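PDB 5DQP: EDTA monooxygenase from EDTA-degrading bacterium BNC1, which probably acts as an FMN-dependent monooxygenase that uses molecular oxygen in the bacterial breakdown of EDTA. Local coordinates for residues W11-G16 with R68-F73; L160-K165 with V200-Y205; G255-S260 with G423-P428; S266-I271 with V382-L387; N311-L316 with S347-A352. All blocks are in the same frame, centred on the assembly; numbering follows the deposited sequence. Where two conformers were deposited one is given.

Contact 1 (W11-G16 with R68-F73); sequences WLNSSG and RPEYPF
The Arg68 guanidinium has O of Gly16 at its edge, in plane, and CB of Glu70 over one face, toward the rim. NE of Arg68 donates to O of Gly16 at 2.7 Å, nearly straight at 162°. The Tyr71 ring has CB of Glu70 over the centre of one face. At its edge stands ND2 of Asn13, 4.0 Å from CD1 of Tyr71, with amide and ring planes almost perpendicular. In one of two modelled conformers of Trp11, OE1 of Glu70 comes to the indole edge, 3.6 Å from CZ3 of Trp11. Ser14 OG is anti to its backbone N (chi1 -179°) and donates to O of Pro69 at 2.8 Å. ND2 of Asn13 makes a weak bond to O of Glu70 at 3.3 Å and also donates to O of Ala56. Pro69, Tyr71 and Phe73 pack on the second subunit. Asn13 to Gly16 form a type II' beta turn, where the backbone angles of Gly16 call for glycine. The two loops follow parallel strands 7-11 and 52-55 of a TIM barrel. Such strand-end loops border the active site in the luciferase-like family, and Tyr71 lies beside Asp57, a predicted FMN-binding residue.

Contact 2 (L160-K165 with V200-Y205); sequences LWNSWK and VPLPPY
Trp164 and Pro201 tie an excursion of the TIM barrel, helix 143-161 with short strand 164-165, to the loop before strand 210-213, away from the predicted FMN site. Pro201 lies against the Trp164 indole in a CH-pi contact. CB of Pro201 sits 4.0 Å from the centroid of the six-membered ring of Trp164, 19° off the ring normal. Trp164 CG is anti to the backbone N (chi1 -177°), and the side chain runs beside Pro201 in the same direction. NE1 of Trp164 is bonded to O of Phe179. Leu61 and Phe33 of the second subunit pack on Trp164 and Pro201 respectively. Leu202 fills the other part of the contact. Its CB lies 3.5 Å from O of Trp161, and its CD2 lies 3.5 Å from OD1 of Asn162. One water donates to O of Trp161 and to O of Val200, bridging the two backbones. A single direct hydrogen bond joins the segments: N of Leu202 donates to O of Trp164 at 2.8 Å, with an N-H...O angle of 169°.

Contact 3 (G255-S260 with G423-P428); sequences GRPEGS and GLPRNP
CG of Pro257 touches CG of Pro425 at 3.5 Å, the two rings crossing at a slant. CD of Pro257 lies 3.9 Å from O of Pro428. CD2 of Leu424 packs against two backbone carbonyls, 3.5 Å from O of Ser260 and 3.7 Å from O of Gly259. CD of Pro425 also faces O of Gly259, at 3.8 Å. The polar link is made by water. One water donates to O of Gly259 at 3.2 Å and to O of Gly423 at 2.8 Å, so it ties two carbonyls that cannot bond each other. The Arg256 guanidinium turns its edge to O of Pro428, with NE of Arg256 4.1 Å from that oxygen. Its NH1 and NH2 donate instead to O of Ser224 and O of Gly227. Gly255 and Gly423 each end a helix in a Schellman motif, with positive phi. The contact thus packs the loop between helix 237-253 and strand 262-271 against the C-terminal tail that leaves helix 418-421.

Contact 4 (S266-I271 with V382-L387); sequences SFVPLI and VINAPL
Phe267 and its neighbours join two parallel strands through backbone bonds. N of Phe267 donates to O of Val382 at 3.1 Å, and N of Asn384 donates to O of Phe267 at 2.9 Å. CA of Ser266 adds a CA-H...O contact to O of Val382 at 3.4 Å. One water links OG of Ser266 to ND2 of Asn384. Beyond the paired strands, Pro269 crosses Ile383 at about a right angle, its CG 3.8 Å from CG2 of Ile383. CG1 of Val268 is anti to the backbone N (chi1 -179°) and lies 3.4 Å from O of Asn384. Val268 and Pro386 run antiparallel past one another, CG1 of Val268 4.0 Å from CD of Pro386. CD of Pro386 approaches O of Pro269 to 3.1 Å. Further out, Trp11 of strand 7-11 packs on Val382 and Asn384, while Phe395 of helix 390-405 packs on Ile383. The pairing is part of the parallel sheet of the TIM barrel. Backbone N-H and C=O groups thus satisfy each other, and the Ser266 hydroxyl is held by NE1 of Trp11 and the water.

Contact 5 (N311-L316 with S347-A352); sequences NVDQVL and SLRQLA
Val312 and Asp313 pack on the N terminus of helix 348-354, whose first turn is closed by a capping box. Ser347 is the N-cap. Gln350 N donates to Ser347 OG at 3.2 Å, and Ser347 N donates back to OE1 of Gln350. The facing loop holds a type I beta turn from Asn311 to Gln314. Among backbone bonds, N of Arg349 donates to O of Val312 at 3.1 Å. CA of Ser347 makes a CA-H...O contact with O of Gln314 at 3.2 Å. Apolar contacts are looser. CD1 of Leu316 lies 4.3 Å from CB of Leu348 and 4.4 Å from CD2 of Leu351. Val312 and Leu348 both pack on Ile296 of helix 292-303, and Leu316 and Leu351 on Ala341 of helix 331-344. The contact thus joins three helices and a loop, away from the predicted FMN site. One water accepts a hydrogen bond from N of Leu348 and donates to O of Asn311 and O of Gln314. A second water bridges OD1 of Asp313 and OG of Ser347. Asp313 and Arg349 form a side-on salt bridge, with the carboxylate and guanidinium planes 39° apart. CG2 of Val312 lies over one guanidinium face, nearest NH2 of Arg349. NE of Arg349 reaches OD1 of Asp313 at 3.0 Å, and NH2 of Arg349 reaches OD2 of Asp313 at 3.2 Å, both on the syn side.

Overall arrangement
From the N terminus, contact 1 closes first, joining the loops after strands 7-11 and 52-55. Contact 2 follows in series and closes the excursion between helix 143-161 and strand 210-213. Both touch the second subunit. Contact 3 then opens and closes a long loop that ends in the C-terminal tail. Contact 4 is nested inside it, and contact 5 is nested inside contact 4. Contacts 1 and 4 touch through Trp11, where strand 7-11 pairs with strand 380-383. Contacts 2 and 3 touch where Pro204 and Tyr205 meet Arg426. Contact 5 lies apart, its centre about 23 Å from that of contact 4, among peripheral helices.

Contact 1 (W11-G16 with R68-F73)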
# COMPACT_ATOMS: atom_id res chain seq x y z
N TRP A 11 -18.30 0.66 -2.42
CA TRP A 11 -17.53 0.28 -1.24
C TRP A 11 -17.06 -1.15 -1.39
O TRP A 11 -17.80 -2.02 -1.87
CB TRP A 11 -18.35 0.38 0.04
CG TRP A 11 -18.74 1.70 0.52
CD1 TRP A 11 -19.56 2.59 -0.10
CD2 TRP A 11 -18.39 2.27 1.79
NE1 TRP A 11 -19.73 3.71 0.70
CE2 TRP A 11 -19.03 3.53 1.86
CE3 TRP A 11 -17.61 1.85 2.87
CZ2 TRP A 11 -18.89 4.38 2.97
CZ3 TRP A 11 -17.48 2.68 3.97
CH2 TRP A 11 -18.11 3.94 4.01
N LEU A 12 -15.86 -1.42 -0.93
CA LEU A 12 -15.31 -2.76 -1.04
C LEU A 12 -14.78 -3.35 0.27
O LEU A 12 -14.27 -4.47 0.25
CB LEU A 12 -14.20 -2.80 -2.10
CG LEU A 12 -14.42 -3.94 -3.11
CD1 LEU A 12 -15.74 -3.79 -3.88
CD2 LEU A 12 -13.25 -4.06 -4.07
N ASN A 13 -14.93 -2.66 1.39
CA ASN A 13 -14.32 -3.12 2.64
C ASN A 13 -14.86 -4.46 3.12
O ASN A 13 -16.08 -4.68 3.20
CB ASN A 13 -14.53 -2.09 3.74
CG ASN A 13 -13.77 -0.82 3.48
OD1 ASN A 13 -14.16 -0.03 2.66
ND2 ASN A 13 -12.68 -0.63 4.19
N SER A 14 -13.95 -5.35 3.51
CA SER A 14 -14.24 -6.47 4.41
C SER A 14 -15.39 -7.30 3.85
O SER A 14 -15.35 -7.69 2.67
CB SER A 14 -14.47 -5.91 5.82
OG SER A 14 -14.73 -6.96 6.73
N SER A 15 -16.43 -7.62 4.64
CA SER A 15 -17.46 -8.57 4.25
C SER A 15 -18.76 -7.91 3.85
O SER A 15 -19.72 -8.60 3.52
CB SER A 15 -17.71 -9.57 5.39
OG SER A 15 -18.02 -8.88 6.59
N GLY A 16 -18.81 -6.59 3.86
CA GLY A 16 -20.06 -5.86 3.73
C GLY A 16 -20.22 -4.85 4.86
O GLY A 16 -19.52 -4.90 5.87
N ARG A 68 -18.16 -7.21 12.44
CA ARG A 68 -17.04 -7.57 11.59
C ARG A 68 -16.01 -6.43 11.59
O ARG A 68 -16.38 -5.25 11.68
CB ARG A 68 -17.55 -7.88 10.17
CG ARG A 68 -18.36 -6.77 9.54
CD ARG A 68 -17.53 -5.98 8.56
NE ARG A 68 -18.18 -4.72 8.20
CZ ARG A 68 -18.31 -3.68 9.03
NH1 ARG A 68 -17.83 -3.74 10.28
NH2 ARG A 68 -18.93 -2.58 8.62
N PRO A 69 -14.71 -6.75 11.54
CA PRO A 69 -13.70 -5.69 11.41
C PRO A 69 -13.80 -5.05 10.03
O PRO A 69 -13.81 -5.74 9.02
CB PRO A 69 -12.37 -6.44 11.60
CG PRO A 69 -12.66 -7.85 11.20
CD PRO A 69 -14.12 -8.11 11.51
N GLU A 70 -13.92 -3.73 10.01
CA GLU A 70 -14.15 -3.03 8.75
C GLU A 70 -12.87 -2.84 7.94
O GLU A 70 -12.92 -2.79 6.70
CB GLU A 70 -14.79 -1.65 9.00
CG GLU A 70 -15.34 -1.04 7.72
CD GLU A 70 -16.02 0.32 7.93
OE1 GLU A 70 -16.15 1.10 6.95
OE2 GLU A 70 -16.42 0.60 9.08
N TYR A 71 -11.73 -2.77 8.62
CA TYR A 71 -10.45 -2.41 8.00
C TYR A 71 -9.43 -3.52 8.19
O TYR A 71 -8.41 -3.33 8.87
CB TYR A 71 -9.95 -1.10 8.60
CG TYR A 71 -11.05 -0.08 8.93
CD1 TYR A 71 -11.80 0.51 7.92
CD2 TYR A 71 -11.31 0.30 10.24
CE1 TYR A 71 -12.78 1.45 8.20
CE2 TYR A 71 -12.31 1.24 10.54
CZ TYR A 71 -13.02 1.82 9.51
OH TYR A 71 -13.98 2.74 9.78
N PRO A 72 -9.64 -4.70 7.59
CA PRO A 72 -8.68 -5.79 7.81
C PRO A 72 -7.30 -5.56 7.17
O PRO A 72 -6.35 -6.25 7.56
CB PRO A 72 -9.40 -7.03 7.23
CG PRO A 72 -10.39 -6.47 6.27
CD PRO A 72 -10.82 -5.14 6.83
N PHE A 73 -7.15 -4.61 6.24
CA PHE A 73 -5.89 -4.38 5.53
C PHE A 73 -5.65 -2.90 5.30
O PHE A 73 -6.60 -2.12 5.13
CB PHE A 73 -5.85 -5.02 4.15
CG PHE A 73 -5.88 -6.49 4.15
CD1 PHE A 73 -4.76 -7.22 4.54
CD2 PHE A 73 -7.01 -7.16 3.71
CE1 PHE A 73 -4.78 -8.60 4.52
CE2 PHE A 73 -7.04 -8.53 3.69
CZ PHE A 73 -5.92 -9.26 4.09

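Contact 2 (L160-K165 with V200-Y205)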
# COMPACT_ATOMS: atom_id res chain seq x y z
N LEU A 160 4.48 18.00 -4.03
CA LEU A 160 5.32 16.84 -4.33
C LEU A 160 4.93 16.18 -5.64
O LEU A 160 5.80 15.80 -6.44
CB LEU A 160 5.24 15.82 -3.19
CG LEU A 160 5.98 16.31 -1.95
CD1 LEU A 160 5.77 15.39 -0.75
CD2 LEU A 160 7.48 16.44 -2.27
N TRP A 161 3.64 15.98 -5.87
CA TRP A 161 3.21 15.39 -7.13
C TRP A 161 3.75 16.16 -8.33
O TRP A 161 4.12 15.56 -9.34
CB TRP A 161 1.69 15.29 -7.17
CG TRP A 161 1.18 14.17 -6.31
CD1 TRP A 161 1.87 13.07 -5.87
CD2 TRP A 161 -0.12 14.08 -5.73
NE1 TRP A 161 1.06 12.28 -5.08
CE2 TRP A 161 -0.16 12.88 -4.97
CE3 TRP A 161 -1.26 14.89 -5.78
CZ2 TRP A 161 -1.30 12.48 -4.28
CZ3 TRP A 161 -2.38 14.49 -5.09
CH2 TRP A 161 -2.40 13.29 -4.36
N ASN A 162 3.84 17.49 -8.23
CA ASN A 162 4.25 18.28 -9.38
C ASN A 162 5.74 18.47 -9.48
O ASN A 162 6.19 19.08 -10.45
CB ASN A 162 3.58 19.65 -9.36
CG ASN A 162 2.11 19.56 -9.65
OD1 ASN A 162 1.68 18.68 -10.39
ND2 ASN A 162 1.33 20.44 -9.05
N SER A 163 6.52 17.96 -8.52
CA SER A 163 7.94 18.30 -8.41
C SER A 163 8.83 17.48 -9.34
O SER A 163 10.02 17.81 -9.45
CB SER A 163 8.42 18.13 -6.96
OG SER A 163 8.49 16.75 -6.60
N TRP A 164 8.33 16.42 -9.98
CA TRP A 164 9.10 15.66 -10.96
C TRP A 164 8.22 15.43 -12.18
O TRP A 164 7.32 14.60 -12.14
CB TRP A 164 9.59 14.33 -10.41
CG TRP A 164 10.47 13.57 -11.39
CD1 TRP A 164 11.06 14.07 -12.54
CD2 TRP A 164 10.85 12.20 -11.32
NE1 TRP A 164 11.80 13.08 -13.17
CE2 TRP A 164 11.70 11.93 -12.43
CE3 TRP A 164 10.60 11.18 -10.41
CZ2 TRP A 164 12.24 10.68 -12.66
CZ3 TRP A 164 11.15 9.94 -10.64
CH2 TRP A 164 11.96 9.70 -11.75
N LYS A 165 8.50 16.17 -13.25
CA LYS A 165 7.80 16.00 -14.52
C LYS A 165 8.76 15.30 -15.48
O LYS A 165 9.60 15.94 -16.11
CB LYS A 165 7.32 17.35 -15.05
CG LYS A 165 6.24 17.98 -14.16
CD LYS A 165 5.86 19.39 -14.62
CE LYS A 165 4.93 20.04 -13.60
NZ LYS A 165 4.47 21.40 -14.00
N VAL A 200 8.63 9.91 -7.59
CA VAL A 200 7.66 9.26 -8.47
C VAL A 200 7.22 10.36 -9.42
O VAL A 200 6.84 11.44 -8.96
CB VAL A 200 6.46 8.68 -7.71
CG1 VAL A 200 5.47 8.04 -8.69
CG2 VAL A 200 6.90 7.68 -6.64
N PRO A 201 7.25 10.16 -10.73
CA PRO A 201 6.99 11.28 -11.64
C PRO A 201 5.50 11.51 -11.90
O PRO A 201 4.69 10.58 -11.88
CB PRO A 201 7.70 10.84 -12.93
CG PRO A 201 7.46 9.35 -12.91
CD PRO A 201 7.57 8.92 -11.46
N LEU A 202 5.17 12.77 -12.16
CA LEU A 202 3.82 13.13 -12.56
C LEU A 202 3.49 12.44 -13.88
O LEU A 202 4.29 12.51 -14.82
CB LEU A 202 3.67 14.64 -12.72
CG LEU A 202 2.28 15.24 -12.95
CD1 LEU A 202 1.38 14.98 -11.74
CD2 LEU A 202 2.41 16.71 -13.18
N PRO A 203 2.36 11.76 -13.98
CA PRO A 203 1.98 11.15 -15.25
C PRO A 203 1.49 12.21 -16.21
O PRO A 203 1.12 13.31 -15.78
CB PRO A 203 0.85 10.18 -14.86
CG PRO A 203 0.94 10.07 -13.32
CD PRO A 203 1.42 11.43 -12.90
N PRO A 204 1.45 11.91 -17.51
CA PRO A 204 0.97 12.91 -18.48
C PRO A 204 -0.52 13.19 -18.36
O PRO A 204 -0.98 14.23 -18.83
CB PRO A 204 1.32 12.27 -19.83
CG PRO A 204 1.34 10.82 -19.56
CD PRO A 204 1.90 10.67 -18.17
N TYR A 205 -1.29 12.31 -17.74
CA TYR A 205 -2.71 12.57 -17.56
C TYR A 205 -3.05 13.18 -16.19
O TYR A 205 -4.23 13.33 -15.86
CB TYR A 205 -3.49 11.28 -17.81
CG TYR A 205 -2.85 10.12 -17.08
CD1 TYR A 205 -3.05 9.95 -15.72
CD2 TYR A 205 -2.03 9.22 -17.74
CE1 TYR A 205 -2.45 8.93 -15.03
CE2 TYR A 205 -1.43 8.17 -17.06
CZ TYR A 205 -1.65 8.03 -15.71
OH TYR A 205 -1.06 6.99 -15.01
O HOH W 1 4.20 12.68 -8.91

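Contact 3 (G255-S260 with G423-P428)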
# COMPACT_ATOMS: atom_id res chain seq x y z
N GLY A 255 -11.64 29.79 -7.50
CA GLY A 255 -11.00 29.93 -8.79
C GLY A 255 -10.76 28.64 -9.55
O GLY A 255 -10.05 28.66 -10.56
N ARG A 256 -11.34 27.51 -9.11
CA ARG A 256 -11.11 26.24 -9.79
C ARG A 256 -11.91 26.16 -11.08
O ARG A 256 -12.91 26.86 -11.25
CB ARG A 256 -11.46 25.08 -8.86
CG ARG A 256 -10.51 25.04 -7.68
CD ARG A 256 -10.91 24.03 -6.66
NE ARG A 256 -10.83 22.67 -7.17
CZ ARG A 256 -11.39 21.63 -6.56
NH1 ARG A 256 -12.06 21.83 -5.43
NH2 ARG A 256 -11.29 20.41 -7.07
N PRO A 257 -11.45 25.35 -12.04
CA PRO A 257 -12.15 25.27 -13.33
C PRO A 257 -13.51 24.64 -13.17
O PRO A 257 -13.73 23.81 -12.28
CB PRO A 257 -11.24 24.38 -14.19
CG PRO A 257 -10.40 23.61 -13.20
CD PRO A 257 -10.26 24.49 -11.99
N GLU A 258 -14.43 25.03 -14.04
CA GLU A 258 -15.73 24.38 -14.07
C GLU A 258 -15.55 22.88 -14.28
O GLU A 258 -14.58 22.42 -14.89
CB GLU A 258 -16.61 24.96 -15.18
CG GLU A 258 -16.74 26.49 -15.16
CD GLU A 258 -17.40 27.02 -13.90
OE1 GLU A 258 -16.74 27.79 -13.15
OE2 GLU A 258 -18.58 26.68 -13.65
N GLY A 259 -16.53 22.10 -13.80
CA GLY A 259 -16.41 20.65 -13.86
C GLY A 259 -15.32 20.09 -12.96
O GLY A 259 -14.77 19.03 -13.23
N SER A 260 -14.98 20.80 -11.89
CA SER A 260 -13.92 20.38 -10.99
C SER A 260 -14.39 19.41 -9.91
O SER A 260 -13.55 18.80 -9.25
CB SER A 260 -13.33 21.61 -10.32
OG SER A 260 -14.31 22.16 -9.44
N GLY A 423 -14.03 12.87 -16.04
CA GLY A 423 -14.23 14.13 -16.71
C GLY A 423 -13.61 15.31 -16.01
O GLY A 423 -14.06 16.44 -16.20
N LEU A 424 -12.57 15.09 -15.20
CA LEU A 424 -11.96 16.11 -14.36
C LEU A 424 -10.83 16.84 -15.09
O LEU A 424 -10.24 16.31 -16.03
CB LEU A 424 -11.43 15.47 -13.08
CG LEU A 424 -12.48 14.95 -12.09
CD1 LEU A 424 -11.79 14.08 -11.04
CD2 LEU A 424 -13.30 16.10 -11.42
N PRO A 425 -10.51 18.06 -14.66
CA PRO A 425 -9.37 18.79 -15.24
C PRO A 425 -8.09 17.98 -15.15
O PRO A 425 -7.81 17.35 -14.13
CB PRO A 425 -9.27 20.05 -14.37
CG PRO A 425 -10.51 20.09 -13.54
CD PRO A 425 -11.00 18.69 -13.42
N ARG A 426 -7.28 18.04 -16.20
CA ARG A 426 -5.96 17.41 -16.13
C ARG A 426 -5.11 18.05 -15.04
O ARG A 426 -4.30 17.37 -14.40
CB ARG A 426 -5.24 17.50 -17.48
CG ARG A 426 -3.85 16.84 -17.45
CD ARG A 426 -3.12 16.91 -18.80
NE ARG A 426 -3.86 16.24 -19.87
CZ ARG A 426 -4.48 16.87 -20.87
NH1 ARG A 426 -4.44 18.20 -20.94
NH2 ARG A 426 -5.13 16.18 -21.79
N ASN A 427 -5.28 19.35 -14.82
CA ASN A 427 -4.51 20.13 -13.86
C ASN A 427 -5.51 20.74 -12.89
O ASN A 427 -5.91 21.90 -13.03
CB ASN A 427 -3.67 21.18 -14.60
CG ASN A 427 -2.76 21.96 -13.68
OD1 ASN A 427 -2.94 21.96 -12.47
ND2 ASN A 427 -1.79 22.65 -14.27
N PRO A 428 -5.93 19.98 -11.88
CA PRO A 428 -7.06 20.43 -11.05
C PRO A 428 -6.78 21.68 -10.25
O PRO A 428 -7.72 22.39 -9.88
CB PRO A 428 -7.34 19.23 -10.14
CG PRO A 428 -5.97 18.56 -10.01
CD PRO A 428 -5.36 18.71 -11.39
O HOH W 2 -13.39 19.20 -16.11

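Contact 4 (S266-I271 with V382-L387)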
# COMPACT_ATOMS: atom_id res chain seq x y z
N SER A 266 -23.93 8.61 -0.55
CA SER A 266 -23.59 7.24 -0.22
C SER A 266 -24.82 6.59 0.40
O SER A 266 -25.51 7.23 1.20
CB SER A 266 -22.40 7.18 0.74
OG SER A 266 -21.99 5.84 1.01
N PHE A 267 -25.10 5.35 0.03
CA PHE A 267 -26.25 4.69 0.64
C PHE A 267 -26.09 3.17 0.56
O PHE A 267 -25.28 2.64 -0.22
CB PHE A 267 -27.55 5.13 -0.03
CG PHE A 267 -27.77 4.52 -1.38
CD1 PHE A 267 -27.06 4.96 -2.47
CD2 PHE A 267 -28.68 3.50 -1.56
CE1 PHE A 267 -27.24 4.39 -3.70
CE2 PHE A 267 -28.87 2.93 -2.81
CZ PHE A 267 -28.15 3.38 -3.87
N VAL A 268 -26.89 2.49 1.37
CA VAL A 268 -26.89 1.03 1.46
C VAL A 268 -28.12 0.52 0.71
O VAL A 268 -29.24 0.78 1.14
CB VAL A 268 -26.94 0.57 2.92
CG1 VAL A 268 -26.91 -0.97 3.00
CG2 VAL A 268 -25.80 1.22 3.73
N PRO A 269 -27.95 -0.19 -0.39
CA PRO A 269 -29.13 -0.78 -1.04
C PRO A 269 -29.51 -2.14 -0.45
O PRO A 269 -28.64 -2.99 -0.25
CB PRO A 269 -28.68 -0.92 -2.50
CG PRO A 269 -27.22 -1.17 -2.39
CD PRO A 269 -26.73 -0.41 -1.18
N LEU A 270 -30.79 -2.35 -0.18
CA LEU A 270 -31.33 -3.66 0.21
C LEU A 270 -32.26 -4.09 -0.92
O LEU A 270 -33.45 -3.76 -0.94
CB LEU A 270 -32.06 -3.59 1.54
CG LEU A 270 -32.30 -4.94 2.20
CD1 LEU A 270 -30.96 -5.66 2.40
CD2 LEU A 270 -33.00 -4.74 3.55
N ILE A 271 -31.70 -4.81 -1.88
CA ILE A 271 -32.38 -5.05 -3.14
C ILE A 271 -32.88 -6.48 -3.16
O ILE A 271 -32.09 -7.41 -2.98
CB ILE A 271 -31.48 -4.78 -4.34
CG1 ILE A 271 -31.08 -3.31 -4.35
CG2 ILE A 271 -32.23 -5.17 -5.62
CD1 ILE A 271 -30.12 -2.97 -5.41
N VAL A 382 -22.25 6.44 -4.26
CA VAL A 382 -21.43 5.41 -3.63
C VAL A 382 -22.37 4.33 -3.12
O VAL A 382 -23.21 4.59 -2.25
CB VAL A 382 -20.57 5.97 -2.48
CG1 VAL A 382 -19.43 4.99 -2.16
CG2 VAL A 382 -20.03 7.41 -2.78
N ILE A 383 -22.23 3.13 -3.65
CA ILE A 383 -23.03 1.96 -3.30
C ILE A 383 -22.32 1.18 -2.20
O ILE A 383 -21.21 0.68 -2.40
CB ILE A 383 -23.24 1.07 -4.54
CG1 ILE A 383 -23.83 1.87 -5.69
CG2 ILE A 383 -24.09 -0.17 -4.22
CD1 ILE A 383 -23.21 1.46 -7.05
N ASN A 384 -22.96 1.09 -1.04
CA ASN A 384 -22.38 0.46 0.15
C ASN A 384 -23.13 -0.86 0.35
O ASN A 384 -24.13 -0.91 1.06
CB ASN A 384 -22.53 1.41 1.33
CG ASN A 384 -21.64 1.07 2.51
OD1 ASN A 384 -20.80 0.16 2.44
ND2 ASN A 384 -21.79 1.84 3.60
N ALA A 385 -22.63 -1.92 -0.26
CA ALA A 385 -23.38 -3.18 -0.29
C ALA A 385 -23.48 -3.77 1.10
O ALA A 385 -22.47 -3.85 1.82
CB ALA A 385 -22.74 -4.17 -1.26
N PRO A 386 -24.67 -4.21 1.54
CA PRO A 386 -24.79 -4.80 2.88
C PRO A 386 -24.02 -6.09 3.04
O PRO A 386 -23.57 -6.40 4.15
CB PRO A 386 -26.31 -5.02 3.04
CG PRO A 386 -26.85 -5.08 1.65
CD PRO A 386 -25.97 -4.15 0.83
N LEU A 387 -23.88 -6.86 1.97
CA LEU A 387 -23.11 -8.10 1.98
C LEU A 387 -22.24 -8.12 0.73
O LEU A 387 -22.76 -7.90 -0.37
CB LEU A 387 -24.02 -9.34 2.00
CG LEU A 387 -23.30 -10.69 1.90
CD1 LEU A 387 -22.26 -10.85 3.02
CD2 LEU A 387 -24.32 -11.84 1.90
O HOH W 3 -23.40 4.59 3.60

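Contact 5 (N311-L316 with S347-A352)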
# COMPACT_ATOMS: atom_id res chain seq x y z
N ASN A 311 -50.74 7.38 14.06
CA ASN A 311 -50.45 6.00 13.69
C ASN A 311 -49.08 5.92 13.02
O ASN A 311 -48.69 6.81 12.27
CB ASN A 311 -51.54 5.49 12.74
CG ASN A 311 -51.38 4.03 12.36
OD1 ASN A 311 -50.59 3.69 11.48
ND2 ASN A 311 -52.14 3.16 13.01
N VAL A 312 -48.34 4.83 13.28
CA VAL A 312 -47.03 4.68 12.65
C VAL A 312 -47.11 4.46 11.15
O VAL A 312 -46.08 4.52 10.47
CB VAL A 312 -46.20 3.53 13.27
CG1 VAL A 312 -46.01 3.77 14.76
CG2 VAL A 312 -46.83 2.17 13.01
N ASP A 313 -48.30 4.24 10.59
CA ASP A 313 -48.43 4.04 9.16
C ASP A 313 -49.00 5.25 8.43
O ASP A 313 -49.06 5.25 7.19
CB ASP A 313 -49.29 2.81 8.88
CG ASP A 313 -48.52 1.53 9.09
OD1 ASP A 313 -47.40 1.41 8.55
OD2 ASP A 313 -49.02 0.63 9.82
N GLN A 314 -49.40 6.29 9.15
CA GLN A 314 -49.98 7.42 8.47
C GLN A 314 -48.90 8.37 7.94
O GLN A 314 -47.82 8.52 8.52
CB GLN A 314 -50.95 8.14 9.40
CG GLN A 314 -50.38 9.11 10.35
CD GLN A 314 -51.50 9.67 11.25
OE1 GLN A 314 -52.09 8.94 12.06
NE2 GLN A 314 -51.82 10.96 11.07
N VAL A 315 -49.21 9.01 6.82
CA VAL A 315 -48.30 10.00 6.26
C VAL A 315 -48.09 11.10 7.28
O VAL A 315 -49.04 11.76 7.72
CB VAL A 315 -48.85 10.57 4.95
CG1 VAL A 315 -47.97 11.78 4.54
CG2 VAL A 315 -48.87 9.51 3.89
N LEU A 316 -46.82 11.33 7.62
CA LEU A 316 -46.46 12.35 8.59
C LEU A 316 -46.65 13.75 8.02
O LEU A 316 -46.43 14.00 6.82
CB LEU A 316 -45.01 12.17 9.02
CG LEU A 316 -44.75 10.92 9.84
CD1 LEU A 316 -43.25 10.56 9.82
CD2 LEU A 316 -45.21 11.18 11.26
N SER A 347 -44.58 7.61 6.14
CA SER A 347 -45.01 7.28 7.48
C SER A 347 -43.79 7.12 8.38
O SER A 347 -42.64 7.07 7.92
CB SER A 347 -45.83 5.99 7.49
OG SER A 347 -44.99 4.91 7.15
N LEU A 348 -44.03 7.03 9.68
CA LEU A 348 -42.93 6.82 10.61
C LEU A 348 -42.24 5.49 10.37
O LEU A 348 -41.01 5.40 10.41
CB LEU A 348 -43.44 6.91 12.04
CG LEU A 348 -42.38 6.76 13.12
CD1 LEU A 348 -41.24 7.80 12.96
CD2 LEU A 348 -43.04 6.87 14.49
N ARG A 349 -43.02 4.43 10.12
CA ARG A 349 -42.46 3.11 9.87
C ARG A 349 -41.56 3.13 8.64
O ARG A 349 -40.52 2.47 8.61
CB ARG A 349 -43.59 2.09 9.67
CG ARG A 349 -43.11 0.64 9.69
CD ARG A 349 -44.07 -0.31 8.97
NE ARG A 349 -45.37 -0.44 9.64
CZ ARG A 349 -45.55 -1.03 10.82
NH1 ARG A 349 -44.51 -1.53 11.48
NH2 ARG A 349 -46.76 -1.10 11.35
N GLN A 350 -41.97 3.86 7.60
CA GLN A 350 -41.14 3.96 6.41
C GLN A 350 -39.88 4.76 6.71
O GLN A 350 -38.79 4.38 6.29
CB GLN A 350 -41.93 4.59 5.26
CG GLN A 350 -43.06 3.72 4.73
CD GLN A 350 -43.93 4.46 3.74
OE1 GLN A 350 -44.19 5.65 3.89
NE2 GLN A 350 -44.40 3.75 2.72
N LEU A 351 -40.03 5.87 7.42
CA LEU A 351 -38.88 6.71 7.72
C LEU A 351 -37.82 5.95 8.52
O LEU A 351 -36.63 6.11 8.27
CB LEU A 351 -39.36 7.96 8.48
CG LEU A 351 -38.28 8.94 8.94
CD1 LEU A 351 -37.58 9.59 7.74
CD2 LEU A 351 -38.92 9.99 9.85
N ALA A 352 -38.24 5.10 9.48
CA ALA A 352 -37.28 4.34 10.29
C ALA A 352 -36.33 3.52 9.44
O ALA A 352 -35.15 3.35 9.79
CB ALA A 352 -38.03 3.40 11.24
O HOH W 4 -46.60 7.82 10.81
O HOH W 5 -45.99 2.52 6.69